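Local coordinates for fibronectin type III domain-containing protein (Simiduia agarivorans, PDB 6P2K) that probably hydrolyses the xyloglucan backbone, as a glycoside hydrolase of family 74, this chain being the tandem seven-bladed beta-propeller part of a longer protein, at residues Met36-Tyr40 / Gly397-Thr401; Gly76-Gly80 / Phe127-Phe131. The contacts are given in a common frame with arbitrary orientation. Numbering follows the deposited sequence.

Contact 1 of 2, residues Met36-Tyr40 / Gly397-Thr401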
ATOM      1  N   MET B  36       3.616 -16.193  46.832  1.00 39.06           N
ATOM      2  CA  MET B  36       3.019 -14.965  47.342  1.00 42.96           C
ATOM      3  C   MET B  36       1.494 -14.982  47.411  1.00 39.55           C
ATOM      4  O   MET B  36       0.912 -13.984  47.846  1.00 41.53           O
ATOM      5  CB  MET B  36       3.476 -13.758  46.502  1.00 48.46           C
ATOM      6  CG  MET B  36       4.975 -13.495  46.595  1.00 54.54           C
ATOM      7  SD  MET B  36       5.527 -11.959  45.847  1.00 59.93           S
ATOM      8  CE  MET B  36       5.265 -10.810  47.196  1.00 62.91           C
ATOM      9  N   GLU B  37       0.831 -16.073  47.018  1.00 33.40           N
ATOM     10  CA  GLU B  37      -0.624 -16.174  47.090  1.00 34.53           C
ATOM     11  C   GLU B  37      -1.101 -17.321  47.970  1.00 33.34           C
ATOM     12  O   GLU B  37      -2.307 -17.589  48.010  1.00 37.01           O
ATOM     13  CB  GLU B  37      -1.240 -16.348  45.697  1.00 37.83           C
ATOM     14  CG  GLU B  37      -1.333 -15.086  44.886  1.00 41.83           C
ATOM     15  CD  GLU B  37       0.016 -14.627  44.411  1.00 47.50           C
ATOM     16  OE1 GLU B  37       0.303 -13.421  44.549  1.00 51.84           O
ATOM     17  OE2 GLU B  37       0.788 -15.476  43.910  1.00 46.54           O
ATOM     18  N   GLY B  38      -0.201 -18.011  48.662  1.00 29.72           N
ATOM     19  CA  GLY B  38      -0.634 -19.175  49.409  1.00 30.09           C
ATOM     20  C   GLY B  38      -0.944 -20.332  48.478  1.00 28.19           C
ATOM     21  O   GLY B  38      -0.283 -20.531  47.451  1.00 29.19           O
ATOM     22  N   VAL B  39      -1.974 -21.098  48.826  1.00 27.29           N
ATOM     23  CA  VAL B  39      -2.300 -22.353  48.159  1.00 25.90           C
ATOM     24  C   VAL B  39      -3.541 -22.156  47.299  1.00 25.54           C
ATOM     25  O   VAL B  39      -4.552 -21.621  47.770  1.00 28.05           O
ATOM     26  CB  VAL B  39      -2.517 -23.486  49.177  1.00 26.61           C
ATOM     27  CG1 VAL B  39      -3.010 -24.750  48.481  1.00 26.49           C
ATOM     28  CG2 VAL B  39      -1.241 -23.759  49.949  1.00 27.84           C
ATOM     29  N   TYR B  40      -3.465 -22.591  46.042  1.00 21.29           N
ATOM     30  CA  TYR B  40      -4.625 -22.696  45.170  1.00 23.73           C
ATOM     31  C   TYR B  40      -5.088 -24.146  45.090  1.00 27.38           C
ATOM     32  O   TYR B  40      -4.290 -25.078  45.214  1.00 31.25           O
ATOM     33  CB  TYR B  40      -4.318 -22.204  43.756  1.00 26.77           C
ATOM     34  CG  TYR B  40      -4.078 -20.722  43.609  1.00 27.19           C
ATOM     35  CD1 TYR B  40      -2.799 -20.193  43.719  1.00 23.19           C
ATOM     36  CD2 TYR B  40      -5.128 -19.854  43.326  1.00 28.69           C
ATOM     37  CE1 TYR B  40      -2.572 -18.840  43.563  1.00 25.14           C
ATOM     38  CE2 TYR B  40      -4.912 -18.495  43.174  1.00 25.05           C
ATOM     39  CZ  TYR B  40      -3.632 -17.997  43.292  1.00 25.16           C
ATOM     40  OH  TYR B  40      -3.407 -16.653  43.134  1.00 28.22           O
ATOM     41  N   GLY B 397      -7.411 -18.711  36.929  1.00 22.88           N
ATOM     42  CA  GLY B 397      -7.753 -18.476  38.322  1.00 20.96           C
ATOM     43  C   GLY B 397      -6.595 -18.084  39.216  1.00 20.99           C
ATOM     44  O   GLY B 397      -6.830 -17.692  40.370  1.00 23.55           O
ATOM     45  N   THR B 398      -5.354 -18.178  38.755  1.00 19.71           N
ATOM     46  CA  THR B 398      -4.205 -17.720  39.520  1.00 18.78           C
ATOM     47  C   THR B 398      -3.591 -16.500  38.850  1.00 19.87           C
ATOM     48  O   THR B 398      -3.709 -16.312  37.637  1.00 24.02           O
ATOM     49  CB  THR B 398      -3.144 -18.815  39.656  1.00 18.68           C
ATOM     50  OG1 THR B 398      -2.396 -18.912  38.437  1.00 17.24           O
ATOM     51  CG2 THR B 398      -3.789 -20.155  39.965  1.00 21.67           C
ATOM     52  N   GLU B 399      -2.944 -15.663  39.656  1.00 21.77           N
ATOM     53  CA  GLU B 399      -2.149 -14.555  39.140  1.00 22.19           C
ATOM     54  C   GLU B 399      -1.014 -14.299  40.117  1.00 22.27           C
ATOM     55  O   GLU B 399      -1.256 -14.106  41.313  1.00 21.14           O
ATOM     56  CB  GLU B 399      -2.983 -13.286  38.944  1.00 22.25           C
ATOM     57  CG  GLU B 399      -3.906 -12.941  40.101  1.00 23.52           C
ATOM     58  CD  GLU B 399      -5.219 -13.697  40.054  1.00 31.65           C
ATOM     59  OE1 GLU B 399      -5.849 -13.703  38.975  1.00 32.15           O
ATOM     60  OE2 GLU B 399      -5.631 -14.265  41.090  1.00 35.18           O
ATOM     61  N   SER B 400       0.219 -14.301  39.608  1.00 21.38           N
ATOM     62  CA  SER B 400       1.374 -14.222  40.493  1.00 22.88           C
ATOM     63  C   SER B 400       2.456 -13.298  39.947  1.00 19.90           C
ATOM     64  O   SER B 400       3.639 -13.478  40.254  1.00 22.58           O
ATOM     65  CB  SER B 400       1.960 -15.616  40.748  1.00 26.69           C
ATOM     66  OG  SER B 400       0.936 -16.562  40.992  1.00 37.15           O
ATOM     67  N   THR B 401       2.076 -12.293  39.161  1.00 21.27           N
ATOM     68  CA  THR B 401       3.053 -11.403  38.553  1.00 21.02           C
ATOM     69  C   THR B 401       3.328 -10.213  39.457  1.00 19.71           C
ATOM     70  O   THR B 401       2.429  -9.709  40.137  1.00 18.45           O
ATOM     71  CB  THR B 401       2.574 -10.894  37.192  1.00 19.22           C
ATOM     72  OG1 THR B 401       1.370 -10.131  37.358  1.00 16.88           O
ATOM     73  CG2 THR B 401       2.317 -12.056  36.243  1.00 13.22           C
TER
HETATM   74  O   HOH W   1      -5.250 -14.839  43.419  1.00 33.27           O
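Here a blade of the N-terminal beta-propeller meets a loop leading into the second propeller, so the contact bridges the two propellers of the GH74 fold. Residues 36-40 enter strand 39-42 of the four-stranded sheet that begins with 17-22, and 397-401 lie in the loop between strands 388-395 and 403-409. Tyr40 dominates. With chi1 in the m well and its CA-to-CB bond directed toward the loop, its ring extends to Thr398, whose p rotamer sets CG2 3.6 Å from the ring centroid and only 9° off the normal, a CH-pi contact. A threonine suits this position because its methyl serves the ring while OG1 makes a weak hydrogen bond to Ala13 N. Gly397 has phi near 123°, where a CB would collide with the preceding carbonyl, so glycine is required. Positive phi likewise favours glycine at Gly38, just before the strand. Glu37 bends through chi1 m and chi2 p, laying its carboxylate beside the loop: OE2 is 3.1 Å from Ser400 OG, a possible hydrogen bond left unsettled because the hydroxyl proton has another acceptor nearby. Glu399 starts away from the blade, yet chi1 p and chi2 m curl its carboxylate back toward the tyrosine. One water closes the gap, 2.6 Å from Tyr40 OH and donating to Glu399 OE2 at a short 2.4 Å.

Contact 2 of 2, residues Gly76-Gly80 / Phe127-Phe131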
ATOM      1  N   GLY B  76       3.264 -26.389  54.350  1.00 37.96           N
ATOM      2  CA  GLY B  76       4.511 -25.890  54.881  1.00 37.13           C
ATOM      3  C   GLY B  76       4.866 -24.554  54.262  1.00 36.40           C
ATOM      4  O   GLY B  76       4.943 -24.428  53.037  1.00 34.18           O
ATOM      5  N   THR B  77       5.070 -23.554  55.116  1.00 37.89           N
ATOM      6  CA  THR B  77       5.385 -22.197  54.684  1.00 38.00           C
ATOM      7  C   THR B  77       6.689 -21.731  55.323  1.00 40.09           C
ATOM      8  O   THR B  77       7.305 -22.427  56.134  1.00 42.95           O
ATOM      9  CB  THR B  77       4.260 -21.218  55.034  1.00 33.52           C
ATOM     10  OG1 THR B  77       4.247 -20.987  56.448  1.00 34.27           O
ATOM     11  CG2 THR B  77       2.914 -21.766  54.600  1.00 31.45           C
ATOM     12  N   LEU B  78       7.094 -20.517  54.945  1.00 37.68           N
ATOM     13  CA  LEU B  78       8.319 -19.935  55.478  1.00 37.33           C
ATOM     14  C   LEU B  78       8.219 -19.695  56.978  1.00 42.22           C
ATOM     15  O   LEU B  78       9.245 -19.662  57.668  1.00 44.42           O
ATOM     16  CB  LEU B  78       8.630 -18.631  54.742  1.00 36.18           C
ATOM     17  CG  LEU B  78       9.928 -17.888  55.068  1.00 38.01           C
ATOM     18  CD1 LEU B  78      11.141 -18.761  54.776  1.00 38.55           C
ATOM     19  CD2 LEU B  78      10.001 -16.580  54.293  1.00 37.62           C
ATOM     20  N   TYR B  79       7.005 -19.534  57.504  1.00 42.15           N
ATOM     21  CA  TYR B  79       6.810 -19.311  58.930  1.00 42.36           C
ATOM     22  C   TYR B  79       6.317 -20.550  59.669  1.00 43.26           C
ATOM     23  O   TYR B  79       6.048 -20.474  60.872  1.00 41.53           O
ATOM     24  CB  TYR B  79       5.843 -18.149  59.167  1.00 41.87           C
ATOM     25  CG  TYR B  79       5.971 -17.541  60.551  1.00 41.31           C
ATOM     26  CD1 TYR B  79       7.124 -16.870  60.931  1.00 42.91           C
ATOM     27  CD2 TYR B  79       4.945 -17.654  61.481  1.00 47.24           C
ATOM     28  CE1 TYR B  79       7.253 -16.318  62.197  1.00 50.42           C
ATOM     29  CE2 TYR B  79       5.064 -17.104  62.753  1.00 50.90           C
ATOM     30  CZ  TYR B  79       6.221 -16.438  63.103  1.00 50.13           C
ATOM     31  OH  TYR B  79       6.349 -15.887  64.360  1.00 54.65           O
ATOM     32  N   GLY B  80       6.191 -21.686  58.993  1.00 42.83           N
ATOM     33  CA  GLY B  80       5.890 -22.926  59.670  1.00 43.91           C
ATOM     34  C   GLY B  80       4.716 -23.654  59.057  1.00 43.43           C
ATOM     35  O   GLY B  80       4.077 -23.196  58.111  1.00 41.06           O
ATOM     36  N   PHE B 127      15.509 -15.957  51.095  1.00 46.24           N
ATOM     37  CA  PHE B 127      14.342 -15.643  51.904  1.00 46.19           C
ATOM     38  C   PHE B 127      14.335 -16.316  53.270  1.00 43.06           C
ATOM     39  O   PHE B 127      13.482 -15.977  54.097  1.00 41.44           O
ATOM     40  CB  PHE B 127      13.048 -16.032  51.168  1.00 45.67           C
ATOM     41  CG  PHE B 127      12.642 -15.068  50.087  1.00 48.48           C
ATOM     42  CD1 PHE B 127      13.130 -15.205  48.797  1.00 47.27           C
ATOM     43  CD2 PHE B 127      11.760 -14.032  50.358  1.00 49.95           C
ATOM     44  CE1 PHE B 127      12.754 -14.322  47.800  1.00 47.20           C
ATOM     45  CE2 PHE B 127      11.379 -13.146  49.365  1.00 49.90           C
ATOM     46  CZ  PHE B 127      11.878 -13.292  48.083  1.00 48.23           C
ATOM     47  N   ILE B 128      15.247 -17.257  53.534  1.00 43.33           N
ATOM     48  CA  ILE B 128      15.208 -18.002  54.788  1.00 46.36           C
ATOM     49  C   ILE B 128      15.422 -17.096  55.994  1.00 48.02           C
ATOM     50  O   ILE B 128      15.051 -17.459  57.116  1.00 51.27           O
ATOM     51  CB  ILE B 128      16.241 -19.152  54.754  1.00 47.48           C
ATOM     52  CG1 ILE B 128      16.021 -20.127  55.916  1.00 47.22           C
ATOM     53  CG2 ILE B 128      17.658 -18.603  54.792  1.00 47.09           C
ATOM     54  CD1 ILE B 128      14.578 -20.546  56.111  1.00 45.97           C
ATOM     55  N   GLY B 129      15.989 -15.911  55.793  1.00 48.29           N
ATOM     56  CA  GLY B 129      16.243 -15.011  56.896  1.00 49.96           C
ATOM     57  C   GLY B 129      15.193 -13.956  57.162  1.00 51.59           C
ATOM     58  O   GLY B 129      15.395 -13.118  58.047  1.00 58.42           O
ATOM     59  N   LYS B 130      14.067 -13.974  56.441  1.00 45.44           N
ATOM     60  CA  LYS B 130      13.100 -12.884  56.552  1.00 46.41           C
ATOM     61  C   LYS B 130      12.510 -12.790  57.956  1.00 48.35           C
ATOM     62  O   LYS B 130      12.230 -11.688  58.443  1.00 48.92           O
ATOM     63  CB  LYS B 130      11.991 -13.054  55.513  1.00 45.83           C
ATOM     64  CG  LYS B 130      12.442 -12.872  54.068  1.00 46.50           C
ATOM     65  CD  LYS B 130      12.772 -11.423  53.743  1.00 51.05           C
ATOM     66  CE  LYS B 130      13.046 -11.249  52.254  1.00 54.29           C
ATOM     67  NZ  LYS B 130      13.594  -9.902  51.922  1.00 58.98           N
ATOM     68  N   PHE B 131      12.313 -13.929  58.622  1.00 48.83           N
ATOM     69  CA  PHE B 131      11.800 -13.948  59.987  1.00 47.13           C
ATOM     70  C   PHE B 131      12.869 -14.334  61.007  1.00 53.48           C
ATOM     71  O   PHE B 131      12.539 -14.815  62.097  1.00 54.18           O
ATOM     72  CB  PHE B 131      10.605 -14.894  60.105  1.00 45.57           C
ATOM     73  CG  PHE B 131       9.424 -14.504  59.259  1.00 43.37           C
ATOM     74  CD1 PHE B 131       8.526 -13.543  59.697  1.00 43.68           C
ATOM     75  CD2 PHE B 131       9.198 -15.119  58.038  1.00 41.18           C
ATOM     76  CE1 PHE B 131       7.432 -13.192  58.927  1.00 41.90           C
ATOM     77  CE2 PHE B 131       8.107 -14.772  57.262  1.00 46.35           C
ATOM     78  CZ  PHE B 131       7.222 -13.807  57.707  1.00 39.77           C
TER
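Two type I beta turns face one another. Thr77 to Gly80 forms the tight hairpin between strands 72-77 and 80-84, closed by Thr77 N to Gly80 O and Gly80 N to Thr77 O, both 3.2 Å; Phe127 to Lys130 turns within the long loop between strands 114-119 and 139-144 of the next blade, with Lys130 N 3.1 Å from Phe127 O. Thr77 suits the first position of the turn: OG1 accepts from Tyr79 N at 3.3 Å, an ST turn, and donates to Gly80 O at 2.8 Å. Gly80 has backbone angles that call for glycine. Leu78 reaches in between, CD2 lying 3.5 Å from the backbone Phe127 O and 4.0 Å from Phe131 CE2, at the edge of that ring, and CD1 4.1 Å from Ile128 CD1. Tyr79 points its ring edge at the Phe131 face, an edge-to-face pair with centroids 4.9 Å apart and planes at 57°. Phe127 makes a cation-pi contact with Arg59, and Val684 touches both Tyr79 and Phe131. Since the turns meet mainly through apolar and aromatic groups, with the polar bonds made within each turn or to neighbours such as Arg59 and Asn99, their fit rests on shape and on excluding water.

Contact 2 is nested within the chain loop that contact 1 closes: the order is 36-40, 76-80, 127-131, then 397-401. The first three segments belong to successive blades of the N-terminal propeller, whose sheets begin with strands 17-22, 60-66 and 102-108, so contact 2 joins neighbouring blades within one propeller, whereas contact 1 spans 357 residues to join that propeller to a loop leading into the second one. Their centres lie 18 Å apart and their nearest atoms about 7 Å, without touching. The zinc ion held by Gln16 and Asp124 is nearer contact 2, about 6 Å from the Phe127 side chain, than contact 1, about 11 Å from that of Ser400.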